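Local coordinates for protein beta-Lactamase/D-Alanine Carboxypeptidase (Pseudomonas syringae pv. tomato, PDB 5EVI) that probably hydrolyses beta-lactam antibiotics to substituted beta-amino acids, as a class C (AmpC-type) serine beta-lactamase that would confer antibiotic resistance, at residues 258-263 / 273-278; 290-295 / 348-353. All blocks are in the same frame, centred on the assembly; numbering follows the deposited sequence.

Overall arrangement
Interaction 1 comes first along the chain and is complete before interaction 2 opens; they lie about 18 Å apart, centre to centre. The first joins the exit of helix 250-258 to the approach to strand 276-278, in a part of the fold built on a six-stranded antiparallel sheet. The second joins the end of helix 284-290 to the start of helix 349-361, which follows strand 337-343 of the five-stranded sheet. The two meet at Y278, whose OH packs 3.1 Å from G290 CA. Polar links from both reach the segment around positions 317-318, beside the KTG motif of class C beta-lactamases, which probably places both contacts beside the active-site region.

Interaction 1. Residues 258-263 / 273-278; sequences DTRIGY and LAWEQY
T259 gives its backbone carbonyl to L273 and its side chain to W275. The bond from L273 N to T259 O spans 3.0 Å but is bent, with an angle of 140° at the hydrogen. The same carbonyl oxygen lies at the edge of the indole, in its plane. T259 OG1, set between the backbone N and the carbonyl carbon (chi1 63°), approaches that edge too, 3.3 Å from W275 NE1. A water bridges the pair, donating to T259 OG1 at 2.8 Å and accepting from W275 NE1 at 2.9 Å, so a buried indole N-H is satisfied. A hydroxyl suits this corner because it can accept from the water and also hydrogen-bond to L256 O in the preceding helix.

R260 adds its aliphatic part: CG lies 3.8 Å from W275 CD1, while the guanidinium plane stands 79° from the ring and so does not stack on it. Its NH1 makes a weak hydrogen bond to N242 OD1.

D258 to I261 form a type I turn carrying the chain from helix 250-258 into strand 262-266, the first strand of an antiparallel meander through 269-271 to 276-278. Beyond the turn, Y263 CE2 packs 4.1 Å from L273 CD1, two apolar groups crossing at an angle. Q277, its chain extended, points its amide at the turn, leaving NE2 3.6 Å from R260 O.

Further out, helices 70-83 and 232-243 enclose T259 and W275, and F331 meets the indole edge-to-face. A274 O accepts a hydrogen bond from NZ of the modified lysine (MLY) at position 318.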
loop_
_atom_site.group_PDB
_atom_site.type_symbol
_atom_site.label_atom_id
_atom_site.label_comp_id
_atom_site.label_asym_id
_atom_site.label_seq_id
_atom_site.Cartn_x
_atom_site.Cartn_y
_atom_site.Cartn_z
ATOM N N ASP C 258 13.003 -0.646 -6.709
ATOM C CA ASP C 258 12.284 -0.944 -7.965
ATOM C C ASP C 258 10.780 -0.752 -7.896
ATOM O O ASP C 258 10.161 -0.495 -8.946
ATOM C CB ASP C 258 12.628 -2.341 -8.495
ATOM C CG ASP C 258 14.041 -2.415 -8.982
ATOM O OD1 ASP C 258 14.813 -1.505 -8.601
ATOM O OD2 ASP C 258 14.387 -3.367 -9.725
ATOM N N THR C 259 10.193 -0.849 -6.692
ATOM C CA THR C 259 8.770 -0.537 -6.523
ATOM C C THR C 259 8.505 0.948 -6.761
ATOM O O THR C 259 7.373 1.300 -7.032
ATOM C CB THR C 259 8.215 -0.886 -5.122
ATOM O OG1 THR C 259 8.888 -0.093 -4.139
ATOM C CG2 THR C 259 8.391 -2.391 -4.773
ATOM N N ARG C 260 9.534 1.809 -6.644
ATOM C CA ARG C 260 9.392 3.272 -6.857
ATOM C C ARG C 260 9.911 3.797 -8.201
ATOM O O ARG C 260 10.118 5.001 -8.367
ATOM C CB ARG C 260 10.030 4.034 -5.687
ATOM C CG ARG C 260 9.547 3.538 -4.335
ATOM C CD ARG C 260 10.015 4.381 -3.147
ATOM N NE ARG C 260 11.465 4.603 -3.055
ATOM C CZ ARG C 260 12.383 3.739 -2.593
ATOM N NH1 ARG C 260 12.063 2.527 -2.130
ATOM N NH2 ARG C 260 13.671 4.109 -2.583
ATOM N N ILE C 261 10.098 2.889 -9.162
ATOM C CA ILE C 261 10.266 3.247 -10.571
ATOM C C ILE C 261 8.923 3.787 -11.110
ATOM O O ILE C 261 7.868 3.164 -10.916
ATOM C CB ILE C 261 10.756 2.024 -11.388
ATOM C CG1 ILE C 261 12.229 1.730 -11.027
ATOM C CG2 ILE C 261 10.562 2.244 -12.884
ATOM C CD1 ILE C 261 12.768 0.398 -11.523
ATOM N N GLY C 262 8.975 4.933 -11.787
ATOM C CA GLY C 262 7.784 5.603 -12.314
ATOM C C GLY C 262 7.430 5.086 -13.700
ATOM O O GLY C 262 8.233 5.226 -14.629
ATOM N N TYR C 263 6.238 4.507 -13.831
ATOM C CA TYR C 263 5.772 3.909 -15.079
ATOM C C TYR C 263 4.842 4.794 -15.931
ATOM O O TYR C 263 4.917 4.720 -17.154
ATOM C CB TYR C 263 5.081 2.565 -14.820
ATOM C CG TYR C 263 6.023 1.459 -14.434
ATOM C CD1 TYR C 263 6.732 0.749 -15.404
ATOM C CD2 TYR C 263 6.215 1.114 -13.097
ATOM C CE1 TYR C 263 7.614 -0.265 -15.046
ATOM C CE2 TYR C 263 7.107 0.099 -12.733
ATOM C CZ TYR C 263 7.792 -0.593 -13.710
ATOM O OH TYR C 263 8.673 -1.605 -13.358
ATOM N N LEU C 273 4.983 1.061 -8.904
ATOM C CA LEU C 273 4.416 -0.257 -8.644
ATOM C C LEU C 273 3.725 -0.186 -7.271
ATOM O O LEU C 273 4.390 -0.236 -6.233
ATOM C CB LEU C 273 5.502 -1.347 -8.714
ATOM C CG LEU C 273 4.981 -2.677 -9.267
ATOM C CD1 LEU C 273 4.777 -2.615 -10.772
ATOM C CD2 LEU C 273 5.919 -3.810 -8.880
ATOM N N ALA C 274 2.396 -0.003 -7.289
ATOM C CA ALA C 274 1.576 0.208 -6.098
ATOM C C ALA C 274 1.780 1.600 -5.479
ATOM O O ALA C 274 0.803 2.289 -5.216
ATOM C CB ALA C 274 1.767 -0.916 -5.068
ATOM N N TRP C 275 3.021 2.030 -5.246
ATOM C CA TRP C 275 3.248 3.425 -4.816
ATOM C C TRP C 275 2.791 4.476 -5.857
ATOM O O TRP C 275 2.663 4.185 -7.055
ATOM C CB TRP C 275 4.701 3.668 -4.502
ATOM C CG TRP C 275 5.297 2.871 -3.396
ATOM C CD1 TRP C 275 6.211 1.862 -3.514
ATOM C CD2 TRP C 275 5.095 3.067 -1.996
ATOM N NE1 TRP C 275 6.576 1.406 -2.267
ATOM C CE2 TRP C 275 5.897 2.121 -1.319
ATOM C CE3 TRP C 275 4.294 3.942 -1.240
ATOM C CZ2 TRP C 275 5.941 2.033 0.073
ATOM C CZ3 TRP C 275 4.328 3.837 0.145
ATOM C CH2 TRP C 275 5.142 2.890 0.783
ATOM N N GLU C 276 2.507 5.682 -5.370
ATOM C CA GLU C 276 2.073 6.815 -6.189
ATOM C C GLU C 276 2.914 8.011 -5.751
ATOM O O GLU C 276 3.210 8.182 -4.540
ATOM C CB GLU C 276 0.559 7.080 -6.019
ATOM C CG GLU C 276 -0.346 5.921 -6.448
ATOM C CD GLU C 276 -1.790 6.053 -5.975
ATOM O OE1 GLU C 276 -2.179 7.117 -5.424
ATOM O OE2 GLU C 276 -2.553 5.066 -6.157
ATOM N N GLN C 277 3.295 8.837 -6.724
ATOM C CA GLN C 277 4.400 9.763 -6.559
ATOM C C GLN C 277 4.088 11.144 -7.137
ATOM O O GLN C 277 3.380 11.245 -8.134
ATOM C CB GLN C 277 5.582 9.166 -7.302
ATOM C CG GLN C 277 6.880 9.898 -7.161
ATOM C CD GLN C 277 8.001 9.143 -7.819
ATOM O OE1 GLN C 277 8.744 9.702 -8.633
ATOM N NE2 GLN C 277 8.121 7.862 -7.491
ATOM N N TYR C 278 4.669 12.188 -6.522
ATOM C CA TYR C 278 4.471 13.573 -6.961
ATOM C C TYR C 278 5.830 14.288 -6.960
ATOM O O TYR C 278 6.510 14.303 -5.948
ATOM C CB TYR C 278 3.460 14.283 -6.044
ATOM C CG TYR C 278 2.111 13.600 -5.968
ATOM C CD1 TYR C 278 1.079 13.963 -6.825
ATOM C CD2 TYR C 278 1.874 12.560 -5.061
ATOM C CE1 TYR C 278 -0.155 13.337 -6.784
ATOM C CE2 TYR C 278 0.647 11.915 -5.016
ATOM C CZ TYR C 278 -0.369 12.306 -5.880
ATOM O OH TYR C 278 -1.593 11.674 -5.848
HETATM O O HOH W 1 8.353 -0.709 -1.495
#

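Interaction 2. Residues 290-295 / 348-353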
loop_
_atom_site.group_PDB
_atom_site.type_symbol
_atom_site.label_atom_id
_atom_site.label_comp_id
_atom_site.label_asym_id
_atom_site.label_seq_id
_atom_site.Cartn_x
_atom_site.Cartn_y
_atom_site.Cartn_z
ATOM N N GLY C 290 -4.834 14.333 -6.213
ATOM C CA GLY C 290 -4.259 13.047 -6.494
ATOM C C GLY C 290 -4.794 11.910 -5.637
ATOM O O GLY C 290 -4.906 10.789 -6.128
ATOM N N ASN C 291 -5.110 12.202 -4.370
ATOM C CA ASN C 291 -5.722 11.240 -3.440
ATOM C C ASN C 291 -7.249 11.438 -3.274
ATOM O O ASN C 291 -7.804 11.147 -2.216
ATOM C CB ASN C 291 -5.034 11.336 -2.068
ATOM C CG ASN C 291 -3.579 10.935 -2.116
ATOM O OD1 ASN C 291 -2.681 11.774 -2.013
ATOM N ND2 ASN C 291 -3.335 9.648 -2.256
ATOM N N ALA C 292 -7.910 11.935 -4.318
ATOM C CA ALA C 292 -9.352 12.169 -4.294
ATOM C C ALA C 292 -10.089 10.904 -4.721
ATOM O O ALA C 292 -9.502 10.009 -5.343
ATOM C CB ALA C 292 -9.714 13.325 -5.216
ATOM N N SER C 293 -11.379 10.854 -4.384
ATOM C CA SER C 293 -12.276 9.758 -4.781
ATOM C C SER C 293 -12.386 9.591 -6.297
ATOM O O SER C 293 -12.479 8.468 -6.786
ATOM C CB SER C 293 -13.684 9.978 -4.211
ATOM O OG SER C 293 -13.676 10.077 -2.800
ATOM N N ALA C 294 -12.372 10.706 -7.030
ATOM C CA ALA C 294 -12.418 10.697 -8.503
ATOM C C ALA C 294 -11.275 9.918 -9.173
ATOM O O ALA C 294 -11.442 9.424 -10.288
ATOM C CB ALA C 294 -12.452 12.124 -9.039
HETATM N N MSE C 295 -10.133 9.800 -8.494
HETATM C CA MSE C 295 -8.968 9.092 -9.039
HETATM C C MSE C 295 -9.122 7.586 -9.014
HETATM O O MSE C 295 -8.358 6.883 -9.678
HETATM C CB MSE C 295 -7.698 9.510 -8.296
HETATM C CG MSE C 295 -7.414 11.008 -8.428
HETATM SE SE MSE C 295 -6.768 11.484 -10.223
HETATM C CE MSE C 295 -5.030 10.558 -10.172
ATOM N N PRO C 348 -11.824 10.673 5.626
ATOM C CA PRO C 348 -11.447 11.031 4.252
ATOM C C PRO C 348 -9.954 11.221 3.980
ATOM O O PRO C 348 -9.196 11.706 4.831
ATOM C CB PRO C 348 -12.224 12.329 4.003
ATOM C CG PRO C 348 -13.434 12.158 4.834
ATOM C CD PRO C 348 -12.905 11.544 6.102
ATOM N N ASN C 349 -9.550 10.788 2.788
ATOM C CA ASN C 349 -8.157 10.876 2.351
ATOM C C ASN C 349 -7.585 12.291 2.469
ATOM O O ASN C 349 -6.428 12.466 2.840
ATOM C CB ASN C 349 -8.033 10.402 0.907
ATOM C CG ASN C 349 -8.400 8.940 0.730
ATOM O OD1 ASN C 349 -8.825 8.256 1.677
ATOM N ND2 ASN C 349 -8.248 8.450 -0.489
ATOM N N GLU C 350 -8.425 13.286 2.191
ATOM C CA GLU C 350 -8.004 14.681 2.183
ATOM C C GLU C 350 -7.463 15.112 3.557
ATOM O O GLU C 350 -6.435 15.762 3.631
ATOM C CB GLU C 350 -9.140 15.632 1.733
ATOM C CG GLU C 350 -10.160 15.150 0.684
ATOM C CD GLU C 350 -9.581 14.538 -0.581
ATOM O OE1 GLU C 350 -8.354 14.275 -0.652
ATOM O OE2 GLU C 350 -10.388 14.317 -1.523
ATOM N N GLU C 351 -8.140 14.706 4.634
ATOM C CA GLU C 351 -7.694 15.034 5.999
ATOM C C GLU C 351 -6.350 14.376 6.332
ATOM O O GLU C 351 -5.502 14.969 7.005
ATOM C CB GLU C 351 -8.729 14.572 7.023
ATOM C CG GLU C 351 -10.103 15.213 6.867
ATOM C CD GLU C 351 -10.270 16.496 7.659
ATOM O OE1 GLU C 351 -10.621 17.524 7.039
ATOM O OE2 GLU C 351 -10.066 16.476 8.893
ATOM N N ARG C 352 -6.194 13.136 5.860
ATOM C CA ARG C 352 -4.988 12.344 6.100
ATOM C C ARG C 352 -3.801 13.020 5.451
ATOM O O ARG C 352 -2.727 13.102 6.047
ATOM C CB ARG C 352 -5.085 10.946 5.485
ATOM C CG ARG C 352 -6.281 10.153 5.915
ATOM C CD ARG C 352 -6.263 8.741 5.378
ATOM N NE ARG C 352 -7.611 8.191 5.399
ATOM C CZ ARG C 352 -7.941 6.948 5.041
ATOM N NH1 ARG C 352 -7.016 6.073 4.687
ATOM N NH2 ARG C 352 -9.225 6.576 5.070
ATOM N N VAL C 353 -3.992 13.432 4.190
ATOM C CA VAL C 353 -2.952 14.137 3.442
ATOM C C VAL C 353 -2.624 15.486 4.119
ATOM O O VAL C 353 -1.453 15.843 4.302
ATOM C CB VAL C 353 -3.321 14.319 1.934
ATOM C CG1 VAL C 353 -2.242 15.105 1.203
ATOM C CG2 VAL C 353 -3.508 12.966 1.235
HETATM O O HOH W 2 -6.410 8.291 -2.381
#
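N349 turns its amide toward the backbone of N291 rather than toward that residue's own amide. Its CG lies anti to the carbonyl carbon (chi1 -63°), which carries ND2 across the gap to donate to N291 O at 3.2 Å. The acceptor sits close to the amide plane of N349, but the donor stands above the carbonyl plane of N291, 38° from it, and therefore misses the lone pairs. The N-H...O angle of 149° is moderate, and N349 CB, also 3.2 Å from N291 O, presses on the same oxygen. A water between the two residues accepts weakly from both ND2 atoms.

The side chain of N291 points toward helix 349-361 and crosses V353 at an angle. V353 CG2 packs 3.6 Å from N291 OD1, so a methyl group lies against the amide while N317 ND2 donates a hydrogen bond to that buried oxygen. A branched aliphatic residue suits this position, because it also packs on L284 and L287 of helix 284-290.

E350 folds back through a bend at chi2 and brings its carboxylate alongside the chain leaving that helix. OE2 lies 3.7 Å from A292 CA, where the short side chain of A292 lets the carboxylate come up to the backbone.

Within the second segment, N349 OD1 sits 3.7 Å above the centre of the R352 guanidinium. S321 OG, Y347 O and G327 O accept hydrogen bonds from that guanidinium, and the ring of Y347 makes a cation-pi contact with it. P348 occupies the N-cap position of helix 349-361, whose first residue, N349, also touches T319 of the KTG motif. A sulfate ion, probably from the crystallisation liquor, lies about 4 Å from the N349 side chain, as might be expected beside the site where class C beta-lactamases receive the substrate carboxylate.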